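Local atomic coordinates of RNA polymerase II subunit B1 CTD phosphatase RTR1 (Saccharomyces cerevisiae, PDB entry 5C2Y), a protein that dephosphorylates the C-terminal domain of the largest RNA polymerase II subunit, regulating the polymerase as its phosphorylation pattern changes. Residues Met64-Val69 / Phe127-Leu132. Residues are numbered along the deposited sequence; the frame is centred on the assembly and turned at random.
Sequences MYQDLV and FYQVQL
Tyr65 carries most of the apolar contact between helix 62-74 and residues 127-132, the last part of helix 119-129 and the turn that follows, meeting Tyr128, Gln129 and Leu132. With CG anti to the backbone N (chi1 179°), its ring reaches across to the other segment. The two tyrosine rings meet obliquely: their planes lie at 46° and their centroids 5.2 Å apart, and Tyr65 CE1 approaches Tyr128 CD2 at 3.5 Å. On the CD2 side of the Tyr65 ring lies the aliphatic part of Gln129, whose CB is 3.7 Å from Tyr65 CD2. Leu132, brought back by the type I turn from Gln129 to Leu132, sets its CD1 3.7 Å from Tyr65 CB, near the root of the ring.

Polar contact across the pair is slight. Gln129, extended beyond CG, has Pro62 O as the stronger partner of its NE2, which ties the amide to the start of helix 62-74. Its bond to Gln66 OE1 is secondary and weak, with NE2 3.4 Å from OE1 and an N-H...O angle of 148°. The hydroxyls are held outside the segments, Tyr65 OH by Ser125 OG and Tyr128 OH by Leu53 O. An alanine in place of Tyr65 would probably open a gap beside Tyr128 and the aliphatic part of Gln129 and leave Ser125 OG without its hydroxyl partner.

Both segments lie in the predicted RTR1-type zinc finger, and the Tyr65 side chain is about 10 Å from the bound zinc ion, which Cys78, Cys83, Cys117 and His121 coordinate. The contact thus joins the two segments near the metal site chiefly through buried apolar surface, with hydrogen bonds at both tyrosine hydroxyls that probably limit movement of the ring ends.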
loop_
_atom_site.group_PDB
_atom_site.type_symbol
_atom_site.label_atom_id
_atom_site.label_comp_id
_atom_site.label_asym_id
_atom_site.label_seq_id
_atom_site.Cartn_x
_atom_site.Cartn_y
_atom_site.Cartn_z
ATOM N N MET A 64 -2.515 7.004 -6.303
ATOM C CA MET A 64 -1.235 6.344 -6.518
ATOM C C MET A 64 -1.283 4.913 -6.010
ATOM O O MET A 64 -0.692 4.017 -6.604
ATOM C CB MET A 64 -0.102 7.108 -5.848
ATOM C CG MET A 64 0.369 8.317 -6.628
ATOM S SD MET A 64 0.916 7.948 -8.323
ATOM C CE MET A 64 1.191 9.640 -8.870
ATOM N N TYR A 65 -2.012 4.692 -4.926
ATOM C CA TYR A 65 -2.123 3.352 -4.389
ATOM C C TYR A 65 -2.894 2.495 -5.387
ATOM O O TYR A 65 -2.531 1.346 -5.637
ATOM C CB TYR A 65 -2.794 3.372 -3.019
ATOM C CG TYR A 65 -2.964 2.009 -2.429
ATOM C CD1 TYR A 65 -1.956 1.424 -1.683
ATOM C CD2 TYR A 65 -4.133 1.297 -2.617
ATOM C CE1 TYR A 65 -2.112 0.154 -1.132
ATOM C CE2 TYR A 65 -4.296 0.034 -2.073
ATOM C CZ TYR A 65 -3.285 -0.532 -1.335
ATOM O OH TYR A 65 -3.459 -1.781 -0.802
ATOM N N GLN A 66 -3.938 3.066 -5.981
ATOM C CA GLN A 66 -4.681 2.377 -7.042
ATOM C C GLN A 66 -3.751 1.890 -8.150
ATOM O O GLN A 66 -3.776 0.705 -8.527
ATOM C CB GLN A 66 -5.756 3.283 -7.640
ATOM C CG GLN A 66 -6.752 2.526 -8.495
ATOM C CD GLN A 66 -7.258 1.275 -7.780
ATOM O OE1 GLN A 66 -7.948 1.368 -6.755
ATOM N NE2 GLN A 66 -6.911 0.096 -8.311
ATOM N N ASP A 67 -2.931 2.810 -8.658
ATOM C CA ASP A 67 -1.927 2.486 -9.659
ATOM C C ASP A 67 -1.008 1.342 -9.210
ATOM O O ASP A 67 -0.682 0.464 -9.992
ATOM C CB ASP A 67 -1.101 3.727 -9.985
ATOM C CG ASP A 67 -1.833 4.689 -10.900
ATOM O OD1 ASP A 67 -2.756 4.237 -11.618
ATOM O OD2 ASP A 67 -1.473 5.893 -10.903
ATOM N N LEU A 68 -0.599 1.354 -7.948
ATOM C CA LEU A 68 0.237 0.295 -7.406
ATOM C C LEU A 68 -0.462 -1.069 -7.437
ATOM O O LEU A 68 0.143 -2.081 -7.771
ATOM C CB LEU A 68 0.648 0.641 -5.975
ATOM C CG LEU A 68 1.476 -0.407 -5.232
ATOM C CD1 LEU A 68 2.784 -0.733 -5.962
ATOM C CD2 LEU A 68 1.742 0.084 -3.822
ATOM N N VAL A 69 -1.740 -1.077 -7.079
ATOM C CA VAL A 69 -2.555 -2.287 -7.073
ATOM C C VAL A 69 -2.676 -2.837 -8.477
ATOM O O VAL A 69 -2.570 -4.047 -8.686
ATOM C CB VAL A 69 -3.961 -2.004 -6.480
ATOM C CG1 VAL A 69 -4.989 -3.053 -6.912
ATOM C CG2 VAL A 69 -3.871 -1.910 -4.967
ATOM N N PHE A 127 -9.375 -0.617 3.106
ATOM C CA PHE A 127 -9.304 -0.001 4.427
ATOM C C PHE A 127 -8.085 0.910 4.526
ATOM O O PHE A 127 -8.152 2.034 5.034
ATOM C CB PHE A 127 -9.246 -1.104 5.474
ATOM C CG PHE A 127 -9.382 -0.633 6.891
ATOM C CD1 PHE A 127 -8.259 -0.267 7.632
ATOM C CD2 PHE A 127 -10.629 -0.597 7.504
ATOM C CE1 PHE A 127 -8.386 0.150 8.954
ATOM C CE2 PHE A 127 -10.764 -0.190 8.824
ATOM C CZ PHE A 127 -9.643 0.179 9.552
ATOM N N TYR A 128 -6.959 0.414 4.026
ATOM C CA TYR A 128 -5.720 1.188 3.946
ATOM C C TYR A 128 -5.874 2.394 3.038
ATOM O O TYR A 128 -5.603 3.519 3.437
ATOM C CB TYR A 128 -4.594 0.298 3.429
ATOM C CG TYR A 128 -3.234 0.939 3.304
ATOM C CD1 TYR A 128 -2.384 1.018 4.402
ATOM C CD2 TYR A 128 -2.778 1.423 2.081
ATOM C CE1 TYR A 128 -1.127 1.593 4.291
ATOM C CE2 TYR A 128 -1.521 1.996 1.958
ATOM C CZ TYR A 128 -0.700 2.076 3.064
ATOM O OH TYR A 128 0.554 2.635 2.949
ATOM N N GLN A 129 -6.335 2.154 1.818
ATOM C CA GLN A 129 -6.374 3.173 0.780
ATOM C C GLN A 129 -7.199 4.430 1.092
ATOM O O GLN A 129 -6.789 5.553 0.761
ATOM C CB GLN A 129 -6.903 2.559 -0.500
ATOM C CG GLN A 129 -7.043 3.576 -1.619
ATOM C CD GLN A 129 -7.832 3.035 -2.777
ATOM O OE1 GLN A 129 -8.821 2.329 -2.578
ATOM N NE2 GLN A 129 -7.404 3.349 -3.995
ATOM N N VAL A 130 -8.364 4.248 1.709
ATOM C CA VAL A 130 -9.285 5.356 1.933
ATOM C C VAL A 130 -8.792 6.282 3.045
ATOM O O VAL A 130 -9.358 7.349 3.281
ATOM C CB VAL A 130 -10.692 4.836 2.284
ATOM C CG1 VAL A 130 -11.233 3.972 1.142
ATOM C CG2 VAL A 130 -10.639 4.042 3.570
ATOM N N GLN A 131 -7.732 5.875 3.730
ATOM C CA GLN A 131 -7.150 6.710 4.771
ATOM C C GLN A 131 -6.015 7.569 4.236
ATOM O O GLN A 131 -5.430 8.360 4.977
ATOM C CB GLN A 131 -6.610 5.863 5.906
ATOM C CG GLN A 131 -7.618 5.019 6.615
ATOM C CD GLN A 131 -6.960 4.223 7.719
ATOM O OE1 GLN A 131 -6.264 4.794 8.574
ATOM N NE2 GLN A 131 -7.137 2.894 7.693
ATOM N N LEU A 132 -5.681 7.383 2.962
ATOM C CA LEU A 132 -4.527 8.041 2.397
ATOM C C LEU A 132 -4.902 9.448 1.988
ATOM O O LEU A 132 -5.993 9.689 1.500
ATOM C CB LEU A 132 -3.992 7.258 1.203
ATOM C CG LEU A 132 -3.239 5.948 1.439
ATOM C CD1 LEU A 132 -2.993 5.250 0.113
ATOM C CD2 LEU A 132 -1.928 6.190 2.174
#